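Local structure of single-strand DNA-binding protein (Agrobacterium tumefaciens, 3BTP) at residues G130-N135 and P268-H273; E321-G326 and V371-Q376; R150-G155 and M206-T211; I169-Q174 and F192-E197. The protein binds single-stranded DNA of any sequence, but not double-stranded DNA, and mediates nuclear uptake of single-stranded T-DNA during crown gall transformation. All coordinates share one frame; numbering follows the deposited sequence.

Contact 1 of 4, residues G130-N135 and P268-H273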
# COMPACT_ATOMS: atom_id res chain seq x y z
N GLY A 130 -21.46 2.24 12.83
CA GLY A 130 -21.04 3.19 11.78
C GLY A 130 -22.22 3.51 10.91
O GLY A 130 -23.07 2.68 10.68
N THR A 131 -22.28 4.73 10.41
CA THR A 131 -23.16 5.03 9.29
C THR A 131 -22.49 5.74 8.13
O THR A 131 -21.76 6.70 8.28
CB THR A 131 -24.62 5.59 9.70
OG1 THR A 131 -25.04 6.67 8.87
CG2 THR A 131 -24.67 5.96 11.10
N THR A 132 -22.67 5.17 6.96
CA THR A 132 -22.09 5.74 5.76
C THR A 132 -22.78 7.04 5.43
O THR A 132 -24.01 7.17 5.65
CB THR A 132 -22.23 4.73 4.58
OG1 THR A 132 -21.65 3.49 5.01
CG2 THR A 132 -21.48 5.23 3.34
N LYS A 133 -22.05 7.99 4.88
CA LYS A 133 -22.61 9.27 4.53
C LYS A 133 -24.02 9.18 3.88
O LYS A 133 -24.96 9.84 4.36
CB LYS A 133 -21.64 10.04 3.60
CG LYS A 133 -22.35 11.09 2.65
CD LYS A 133 -21.38 11.77 1.65
CE LYS A 133 -21.84 13.19 1.39
NZ LYS A 133 -21.08 13.97 0.32
N CYS A 134 -24.18 8.35 2.84
CA CYS A 134 -25.49 8.27 2.11
C CYS A 134 -26.67 7.69 2.93
O CYS A 134 -27.81 7.78 2.46
CB CYS A 134 -25.35 7.41 0.84
SG CYS A 134 -24.86 5.65 1.22
N ASN A 135 -26.39 7.04 4.08
CA ASN A 135 -27.42 6.43 4.95
C ASN A 135 -27.82 7.33 6.12
O ASN A 135 -28.74 7.01 6.85
CB ASN A 135 -26.97 5.06 5.49
CG ASN A 135 -26.94 3.97 4.41
OD1 ASN A 135 -27.51 4.11 3.34
ND2 ASN A 135 -26.30 2.85 4.71
N PRO A 268 -23.20 -4.03 0.12
CA PRO A 268 -23.62 -3.30 -1.08
C PRO A 268 -24.65 -2.18 -0.82
O PRO A 268 -24.76 -1.23 -1.64
CB PRO A 268 -24.23 -4.41 -1.92
CG PRO A 268 -23.38 -5.64 -1.50
CD PRO A 268 -23.40 -5.49 -0.05
N GLN A 269 -25.41 -2.29 0.28
CA GLN A 269 -26.32 -1.17 0.72
C GLN A 269 -25.62 -0.07 1.57
O GLN A 269 -26.28 0.90 1.97
CB GLN A 269 -27.55 -1.72 1.50
CG GLN A 269 -28.38 -2.73 0.72
CD GLN A 269 -27.70 -4.13 0.48
OE1 GLN A 269 -27.05 -4.69 1.38
NE2 GLN A 269 -27.91 -4.69 -0.71
N ASN A 270 -24.32 -0.26 1.87
CA ASN A 270 -23.47 0.75 2.53
C ASN A 270 -23.69 0.74 4.03
O ASN A 270 -23.42 1.71 4.73
CB ASN A 270 -23.64 2.17 1.89
CG ASN A 270 -22.68 2.44 0.69
OD1 ASN A 270 -23.08 3.06 -0.29
ND2 ASN A 270 -21.42 2.01 0.77
N ASP A 271 -24.23 -0.37 4.50
CA ASP A 271 -24.40 -0.68 5.89
C ASP A 271 -23.04 -1.21 6.41
O ASP A 271 -22.38 -2.00 5.74
CB ASP A 271 -25.45 -1.83 6.03
CG ASP A 271 -26.94 -1.37 5.67
OD1 ASP A 271 -27.40 -0.27 6.11
OD2 ASP A 271 -27.64 -2.18 4.96
N ILE A 272 -22.70 -0.84 7.63
CA ILE A 272 -21.44 -1.11 8.25
C ILE A 272 -21.63 -2.17 9.32
O ILE A 272 -22.53 -2.03 10.18
CB ILE A 272 -20.91 0.18 8.93
CG1 ILE A 272 -20.84 1.37 7.93
CG2 ILE A 272 -19.62 -0.08 9.65
CD1 ILE A 272 -20.04 1.04 6.69
N HIS A 273 -20.81 -3.23 9.28
CA HIS A 273 -20.74 -4.16 10.41
C HIS A 273 -19.31 -4.22 10.89
O HIS A 273 -18.37 -4.17 10.10
CB HIS A 273 -21.30 -5.54 10.06
CG HIS A 273 -22.74 -5.50 9.63
ND1 HIS A 273 -23.12 -5.28 8.32
CD2 HIS A 273 -23.89 -5.54 10.35
CE1 HIS A 273 -24.44 -5.21 8.25
NE2 HIS A 273 -24.93 -5.38 9.47
O HOH W 1 -24.53 1.16 8.88
O HOH W 2 -22.87 -0.33 12.58
O HOH W 3 -24.47 3.23 6.83
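T132 turns its hydroxyl to N270 through a chi1 of -54°, which sets OG1 beside its own backbone N. N135 has CG in the same relation to its backbone, at a chi1 of -71°. T132 OG1 donates to N270 O over a short 2.5 Å, tilted 24° from the carbonyl plane. N135 ND2 gives a weak hydrogen bond to Q269 O at 3.4 Å. The side chains of I272 and T132 cross at about a right angle, with I272 CD1 3.4 Å from T132 OG1. C134 SG lies 3.7 Å from N270 CB.

The backbones run in opposite directions, and water links them. One water accepts from I272 N and donates to G130 O at 2.8 Å. A second accepts from G130 N and donates to I272 O. A third accepts from T132 N and N135 ND2 and donates to N270 O, also at 2.8 Å. I272 also packs on I118 and L264.

Strands 127-132 and 272-275 are outermost strands of two separate four-stranded antiparallel sheets. N270 O takes both a hydroxyl and a water. The chemistry implies a polar, hydrated join, in which water bridges the strands' backbones.

Contact 2 of 4, residues E321-G326 and V371-Q376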
# COMPACT_ATOMS: atom_id res chain seq x y z
N GLU A 321 -4.00 -7.25 -0.74
CA GLU A 321 -3.59 -8.34 -1.63
C GLU A 321 -2.86 -7.86 -2.85
O GLU A 321 -1.88 -8.50 -3.26
CB GLU A 321 -4.80 -9.16 -2.13
CG GLU A 321 -5.44 -9.97 -1.05
CD GLU A 321 -4.49 -11.03 -0.56
OE1 GLU A 321 -4.03 -11.86 -1.38
OE2 GLU A 321 -4.18 -11.01 0.64
N SER A 322 -3.34 -6.77 -3.48
CA SER A 322 -2.55 -6.16 -4.61
C SER A 322 -1.16 -5.68 -4.17
O SER A 322 -0.25 -5.57 -4.98
CB SER A 322 -3.30 -4.96 -5.26
OG SER A 322 -3.19 -3.76 -4.48
N TRP A 323 -0.99 -5.29 -2.90
CA TRP A 323 0.33 -4.91 -2.39
C TRP A 323 1.25 -6.16 -2.24
O TRP A 323 2.41 -6.16 -2.72
CB TRP A 323 0.20 -4.15 -1.07
CG TRP A 323 1.54 -3.73 -0.50
CD1 TRP A 323 2.32 -4.44 0.38
CD2 TRP A 323 2.26 -2.51 -0.79
NE1 TRP A 323 3.46 -3.73 0.66
CE2 TRP A 323 3.45 -2.55 -0.04
CE3 TRP A 323 1.96 -1.38 -1.56
CZ2 TRP A 323 4.36 -1.52 -0.04
CZ3 TRP A 323 2.88 -0.36 -1.62
CH2 TRP A 323 4.08 -0.43 -0.86
N GLU A 324 0.73 -7.23 -1.62
CA GLU A 324 1.47 -8.49 -1.45
C GLU A 324 0.42 -9.55 -1.30
O GLU A 324 -0.35 -9.49 -0.35
CB GLU A 324 2.35 -8.48 -0.14
CG GLU A 324 3.25 -9.83 0.17
CD GLU A 324 3.48 -10.16 1.75
OE1 GLU A 324 4.10 -9.31 2.47
OE2 GLU A 324 2.99 -11.26 2.27
N ARG A 325 0.42 -10.56 -2.16
CA ARG A 325 -0.50 -11.68 -2.01
C ARG A 325 -0.34 -12.33 -0.66
O ARG A 325 0.76 -12.49 -0.20
CB ARG A 325 -0.28 -12.70 -3.12
CG ARG A 325 -0.87 -12.25 -4.42
CD ARG A 325 -0.17 -10.92 -5.04
NE ARG A 325 -1.05 -10.19 -5.99
CZ ARG A 325 -2.34 -10.51 -6.17
NH1 ARG A 325 -2.90 -11.48 -5.45
NH2 ARG A 325 -3.08 -9.83 -7.04
N GLY A 326 -1.46 -12.60 0.02
CA GLY A 326 -1.49 -13.14 1.38
C GLY A 326 -1.39 -12.15 2.54
O GLY A 326 -1.55 -12.57 3.71
N VAL A 371 2.74 -4.37 -12.62
CA VAL A 371 1.65 -4.02 -13.52
C VAL A 371 0.22 -4.23 -12.96
O VAL A 371 -0.65 -3.40 -13.16
CB VAL A 371 1.84 -4.79 -14.91
CG1 VAL A 371 0.61 -4.75 -15.79
CG2 VAL A 371 3.15 -4.29 -15.68
N ASP A 372 -0.02 -5.39 -12.37
CA ASP A 372 -1.19 -5.69 -11.60
C ASP A 372 -1.58 -4.62 -10.55
O ASP A 372 -2.73 -4.15 -10.52
CB ASP A 372 -0.92 -7.00 -10.89
CG ASP A 372 -2.04 -7.37 -9.93
OD1 ASP A 372 -3.14 -7.69 -10.44
OD2 ASP A 372 -1.83 -7.31 -8.67
N TYR A 373 -0.65 -4.27 -9.67
CA TYR A 373 -0.81 -3.11 -8.78
C TYR A 373 -1.33 -1.86 -9.52
O TYR A 373 -2.33 -1.24 -9.16
CB TYR A 373 0.53 -2.83 -8.04
CG TYR A 373 0.43 -1.73 -7.02
CD1 TYR A 373 -0.02 -1.99 -5.70
CD2 TYR A 373 0.73 -0.45 -7.35
CE1 TYR A 373 -0.14 -0.97 -4.73
CE2 TYR A 373 0.59 0.60 -6.42
CZ TYR A 373 0.15 0.34 -5.14
OH TYR A 373 0.08 1.42 -4.28
N LEU A 374 -0.60 -1.46 -10.55
CA LEU A 374 -0.97 -0.32 -11.31
C LEU A 374 -2.36 -0.39 -11.95
O LEU A 374 -3.16 0.54 -11.79
CB LEU A 374 0.12 -0.04 -12.33
CG LEU A 374 0.25 1.31 -13.01
CD1 LEU A 374 0.55 2.50 -12.03
CD2 LEU A 374 1.33 1.17 -14.13
N LEU A 375 -2.66 -1.46 -12.66
CA LEU A 375 -3.91 -1.63 -13.35
C LEU A 375 -5.13 -1.81 -12.43
O LEU A 375 -6.24 -1.38 -12.80
CB LEU A 375 -3.85 -2.83 -14.30
CG LEU A 375 -3.42 -2.55 -15.76
CD1 LEU A 375 -2.06 -1.79 -15.94
CD2 LEU A 375 -3.41 -3.83 -16.52
N GLN A 376 -4.94 -2.45 -11.27
CA GLN A 376 -6.00 -2.66 -10.29
C GLN A 376 -6.32 -1.35 -9.60
O GLN A 376 -7.48 -0.99 -9.34
CB GLN A 376 -5.59 -3.75 -9.22
CG GLN A 376 -6.70 -4.83 -8.96
CD GLN A 376 -7.28 -4.81 -7.52
OE1 GLN A 376 -6.84 -5.59 -6.68
NE2 GLN A 376 -8.27 -3.92 -7.24
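W323 and Y373 lie side by side and point the same way. Each has CG anti to its backbone N. Y373 CE1 comes to the edge of the indole, 3.8 Å from W323 CE3. The phenol ring also meets S322. S322 O sits in the plane of that ring at its edge, 3.7 Å from Y373 CD1. S322 OG is 3.8 Å from the same CD1, but its hydrogen bonds go to Y319 and N377. Y373 OH also bonds to Y319. S322 CB is 3.9 Å from Q376 OE1.

R325 and D372 reach toward each other tip to tip and form a salt bridge. R325 NH2 meets D372 OD2 at 3.3 Å with an N-H...acceptor angle of 177°. The acceptor lies in the guanidinium plane, yet the donor stands 40° out of the carboxylate plane. The two planes are 45° apart. E321 O lies above one guanidinium face, toward its rim.

A chain of another protein packs on W323, Y373 and L374. W323, S322 and Y373 join the two helices, and R325 of the loop after helix 317-323 adds the salt bridge. That helix follows a strand of a four-stranded sheet, and helix 371-377 follows strand 367-370 of the eight-stranded barrel.

Contact 3 of 4, residues R150-G155 and M206-T211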
# COMPACT_ATOMS: atom_id res chain seq x y z
N ARG A 150 -14.45 10.00 12.31
CA ARG A 150 -14.77 10.19 10.89
C ARG A 150 -13.79 9.42 9.96
O ARG A 150 -12.57 9.63 9.99
CB ARG A 150 -14.74 11.69 10.56
CG ARG A 150 -15.68 12.57 11.41
CD ARG A 150 -15.78 14.02 10.80
NE ARG A 150 -14.49 14.71 10.66
CZ ARG A 150 -13.84 15.42 11.61
NH1 ARG A 150 -14.37 15.58 12.82
NH2 ARG A 150 -12.66 16.02 11.31
N LEU A 151 -14.32 8.54 9.12
CA LEU A 151 -13.44 7.74 8.26
C LEU A 151 -13.58 8.26 6.82
O LEU A 151 -14.69 8.35 6.36
CB LEU A 151 -13.79 6.24 8.40
CG LEU A 151 -13.42 5.51 9.71
CD1 LEU A 151 -13.77 4.01 9.71
CD2 LEU A 151 -11.88 5.60 10.07
N TYR A 152 -12.47 8.69 6.18
CA TYR A 152 -12.49 9.23 4.79
C TYR A 152 -11.98 8.17 3.79
O TYR A 152 -10.91 7.60 3.99
CB TYR A 152 -11.60 10.46 4.71
CG TYR A 152 -11.95 11.50 5.71
CD1 TYR A 152 -12.93 12.45 5.42
CD2 TYR A 152 -11.34 11.53 6.98
CE1 TYR A 152 -13.29 13.39 6.35
CE2 TYR A 152 -11.69 12.48 7.92
CZ TYR A 152 -12.65 13.42 7.58
OH TYR A 152 -12.99 14.40 8.46
N ARG A 153 -12.74 7.90 2.74
CA ARG A 153 -12.38 6.90 1.73
C ARG A 153 -11.26 7.51 0.86
O ARG A 153 -11.36 8.68 0.48
CB ARG A 153 -13.59 6.60 0.85
CG ARG A 153 -13.41 5.36 -0.05
CD ARG A 153 -14.53 5.28 -1.16
NE ARG A 153 -14.32 4.10 -2.03
CZ ARG A 153 -14.62 2.83 -1.72
NH1 ARG A 153 -15.24 2.53 -0.56
NH2 ARG A 153 -14.35 1.85 -2.59
N ASP A 154 -10.17 6.78 0.60
CA ASP A 154 -9.12 7.26 -0.30
C ASP A 154 -9.39 6.72 -1.71
O ASP A 154 -10.46 6.17 -1.94
CB ASP A 154 -7.69 6.97 0.21
CG ASP A 154 -7.24 5.49 0.04
OD1 ASP A 154 -7.99 4.64 -0.53
OD2 ASP A 154 -6.12 5.15 0.54
N GLY A 155 -8.40 6.83 -2.62
CA GLY A 155 -8.64 6.43 -4.00
C GLY A 155 -8.83 4.95 -4.29
O GLY A 155 -9.38 4.61 -5.32
N MET A 206 -17.62 18.09 1.01
CA MET A 206 -18.28 16.89 1.57
C MET A 206 -19.49 17.26 2.49
O MET A 206 -20.30 16.39 2.86
CB MET A 206 -17.28 15.98 2.32
CG MET A 206 -16.13 15.32 1.45
SD MET A 206 -15.03 14.13 2.44
CE MET A 206 -13.97 15.39 3.04
N GLY A 207 -19.58 18.52 2.87
CA GLY A 207 -20.68 18.98 3.72
C GLY A 207 -20.47 18.73 5.20
O GLY A 207 -21.43 18.77 5.97
N ILE A 208 -19.22 18.49 5.61
CA ILE A 208 -18.86 18.22 7.00
C ILE A 208 -18.56 19.53 7.73
O ILE A 208 -17.67 20.25 7.35
CB ILE A 208 -17.60 17.22 7.07
CG1 ILE A 208 -17.91 15.92 6.34
CG2 ILE A 208 -17.17 16.95 8.48
CD1 ILE A 208 -16.81 14.87 6.34
N THR A 209 -19.24 19.82 8.83
CA THR A 209 -18.95 21.07 9.57
C THR A 209 -18.06 20.93 10.80
O THR A 209 -17.54 21.92 11.30
CB THR A 209 -20.27 21.75 9.97
OG1 THR A 209 -21.13 20.78 10.59
CG2 THR A 209 -20.98 22.35 8.75
N GLY A 210 -17.89 19.72 11.32
CA GLY A 210 -16.92 19.45 12.36
C GLY A 210 -15.65 18.87 11.71
O GLY A 210 -15.64 17.73 11.23
N THR A 211 -14.63 19.71 11.68
CA THR A 211 -13.42 19.56 10.88
C THR A 211 -12.16 19.45 11.74
O THR A 211 -11.04 19.62 11.19
CB THR A 211 -13.16 20.74 9.90
OG1 THR A 211 -12.83 21.92 10.64
CG2 THR A 211 -14.29 20.99 8.90
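G210 O rests over one face of the R150 guanidinium, where none of the N-H groups points at it. It is 3.0 Å from R150 CZ and 3.0 Å from R150 NH1, and the angles are too poor for hydrogen bonds. The chain of R150 bends at chi3, -57°, which turns NE aside from the line of the stem. The guanidinium is held by other groups. NH1 donates to F145 O and NH2 to D212 O. NE is modelled 2.7 Å from Y152 OH in line for a hydrogen bond, but the place of that hydroxyl is less sure. R150 NH2 also comes within 3.5 Å of T211 C. The backbone oxygen over the guanidinium face would be expected to help offset the buried charge.

Strand 149-153 belongs to a four-stranded antiparallel sheet. The loop that leaves helix 186-206 folds back to it, turning at G207, whose phi is positive. The helix gives H203 and W199, whose rings meet that of Y152.

I208 serves both strand residues. Its CG2 packs 4.0 Å from R150 CD, while its CD1 meets Y152 CE1 at 3.8 Å, the two side chains tip to tip. M206 makes a Met-aromatic contact with Y152. Its SD is 5.3 Å from the centroid of the Y152 ring, at the edge, 83° off the normal. M206 and Y152 cross at about a right angle. The methyl CE of M206 lies 3.9 Å from Y152 CD1, and I208 also packs on F145 of helix 142-147.

Contact 4 of 4, residues I169-Q174 and F192-E197. Unlike the reference sequence in segment 169-174: L171 (reference Ile).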
# COMPACT_ATOMS: atom_id res chain seq x y z
N ILE A 169 -2.50 14.17 2.99
CA ILE A 169 -2.42 15.20 1.96
C ILE A 169 -0.94 15.42 1.62
O ILE A 169 -0.08 15.58 2.53
CB ILE A 169 -3.14 16.52 2.30
CG1 ILE A 169 -4.67 16.31 2.62
CG2 ILE A 169 -2.93 17.54 1.11
CD1 ILE A 169 -5.35 17.32 3.73
N ASP A 170 -0.58 15.34 0.36
CA ASP A 170 0.85 15.43 0.05
C ASP A 170 1.20 16.85 -0.43
O ASP A 170 0.35 17.55 -0.95
CB ASP A 170 1.31 14.39 -0.98
CG ASP A 170 0.67 14.61 -2.30
OD1 ASP A 170 -0.54 14.89 -2.29
OD2 ASP A 170 1.39 14.56 -3.35
N LEU A 171 2.43 17.27 -0.20
CA LEU A 171 2.84 18.57 -0.74
C LEU A 171 3.38 18.43 -2.17
O LEU A 171 4.26 17.60 -2.43
CB LEU A 171 3.90 19.26 0.15
CG LEU A 171 3.36 19.13 1.60
CD1 LEU A 171 4.52 19.31 2.49
CD2 LEU A 171 2.23 20.13 1.94
N PRO A 172 2.87 19.28 -3.06
CA PRO A 172 3.42 19.49 -4.39
C PRO A 172 4.93 19.63 -4.36
O PRO A 172 5.49 20.38 -3.54
CB PRO A 172 2.76 20.80 -4.82
CG PRO A 172 1.40 20.69 -4.21
CD PRO A 172 1.67 20.09 -2.84
N GLU A 173 5.56 18.80 -5.20
CA GLU A 173 6.94 18.92 -5.69
C GLU A 173 7.54 20.35 -5.71
O GLU A 173 8.61 20.57 -5.19
CB GLU A 173 7.03 18.31 -7.12
CG GLU A 173 8.39 18.54 -7.87
CD GLU A 173 9.60 18.21 -6.98
OE1 GLU A 173 9.45 17.35 -6.07
OE2 GLU A 173 10.69 18.83 -7.19
N GLN A 174 6.83 21.30 -6.30
CA GLN A 174 7.38 22.63 -6.50
C GLN A 174 7.43 23.36 -5.18
O GLN A 174 8.45 23.97 -4.83
CB GLN A 174 6.59 23.43 -7.55
CG GLN A 174 6.78 22.94 -9.03
CD GLN A 174 8.23 22.48 -9.42
OE1 GLN A 174 9.15 23.29 -9.67
NE2 GLN A 174 8.42 21.15 -9.50
N PHE A 192 1.71 22.71 7.02
CA PHE A 192 0.43 22.68 7.73
C PHE A 192 -0.66 23.61 7.10
O PHE A 192 -1.83 23.20 6.88
CB PHE A 192 0.64 22.96 9.24
CG PHE A 192 -0.63 23.02 10.01
CD1 PHE A 192 -1.28 21.86 10.39
CD2 PHE A 192 -1.22 24.27 10.31
CE1 PHE A 192 -2.51 21.93 11.06
CE2 PHE A 192 -2.40 24.34 10.97
CZ PHE A 192 -3.04 23.14 11.37
N GLN A 193 -0.24 24.82 6.73
CA GLN A 193 -1.15 25.80 6.15
C GLN A 193 -1.52 25.27 4.79
O GLN A 193 -2.68 25.35 4.41
CB GLN A 193 -0.52 27.25 6.06
CG GLN A 193 -0.41 28.01 7.37
CD GLN A 193 0.29 29.45 7.26
OE1 GLN A 193 1.20 29.72 6.42
NE2 GLN A 193 -0.17 30.37 8.14
N TYR A 194 -0.56 24.73 4.05
CA TYR A 194 -0.94 24.10 2.76
C TYR A 194 -2.00 22.98 2.91
O TYR A 194 -3.02 22.96 2.20
CB TYR A 194 0.28 23.57 1.97
CG TYR A 194 -0.21 22.89 0.68
CD1 TYR A 194 -0.40 23.63 -0.49
CD2 TYR A 194 -0.57 21.52 0.67
CE1 TYR A 194 -0.87 23.01 -1.70
CE2 TYR A 194 -1.05 20.88 -0.50
CZ TYR A 194 -1.21 21.63 -1.67
OH TYR A 194 -1.69 21.00 -2.80
N LYS A 195 -1.73 22.00 3.79
CA LYS A 195 -2.70 20.89 4.02
C LYS A 195 -4.05 21.38 4.61
O LYS A 195 -5.11 20.85 4.28
CB LYS A 195 -2.07 19.76 4.87
CG LYS A 195 -0.81 19.11 4.25
CD LYS A 195 -0.34 17.91 5.06
CE LYS A 195 1.00 17.48 4.64
NZ LYS A 195 1.30 16.06 5.02
N LEU A 196 -3.99 22.38 5.52
CA LEU A 196 -5.20 23.01 6.12
C LEU A 196 -6.16 23.54 5.06
O LEU A 196 -7.39 23.33 5.17
CB LEU A 196 -4.83 24.11 7.15
CG LEU A 196 -5.95 24.76 7.97
CD1 LEU A 196 -6.63 23.72 8.92
CD2 LEU A 196 -5.49 26.04 8.77
N GLU A 197 -5.65 24.12 3.98
CA GLU A 197 -6.57 24.62 2.94
C GLU A 197 -7.18 23.52 2.09
O GLU A 197 -8.29 23.59 1.71
CB GLU A 197 -5.90 25.61 2.02
CG GLU A 197 -4.71 26.29 2.56
CD GLU A 197 -4.46 27.57 1.79
OE1 GLU A 197 -4.15 27.46 0.55
OE2 GLU A 197 -4.62 28.66 2.42
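L171 and Y194 form the apolar centre. Their side chains slide past each other in opposite directions, with L171 CD2 3.4 Å from Y194 CD2. Y194 has CG anti to its backbone N, chi1 178°, and its ring extends from helix 186-206 toward the 169-174 segment. P172 meets it tip to tip. P172 CD is 3.5 Å from Y194 CZ, and P172 CG is 3.4 Å from Y194 OH. I169 CG2 adds a looser touch, 4.2 Å from Y194 CE2.

Next comes the aliphatic stem of K195, extended beyond CG and running past I169 in the opposite direction. K195 CG lies 4.0 Å from I169 CB and 4.0 Å from L171 CD2; the lysine and leucine side chains cross at about a right angle. I169 CD1 approaches K195 O at 3.6 Å, and I169 packs on V198 and W199 of helix 186-206.

At the polar edge K195 NZ makes a weak hydrogen bond of 2.9 Å to I169 O and a salt bridge to E167. The link between helices 162-167 and 173-177 is packed on helix 186-206. The methylenes of K195 complete the apolar patch, and its ammonium finds a carboxylate and a carbonyl at the border.

Contact 3 is the buried one, contact 4 lies at the surface, and contacts 1 and 2 are partly buried. Contacts 1 and 3 reach the same four-stranded sheet and touch at K133 NZ and M206 O, 3.6 Å apart. Contact 4 packs on helix 186-206, and contact 3 uses the loop that leaves it. Contact 4 is nested in the loop closed by contact 3. Contact 2 stands away from these, nearer the centre of the chain, and ties in the barrel. Water and hydroxyl bonds mark contact 1. Contact 2 has a charge pair, whereas contacts 3 and 4 each pair apolar packing on a tyrosine with a basic side chain that meets a backbone carbonyl.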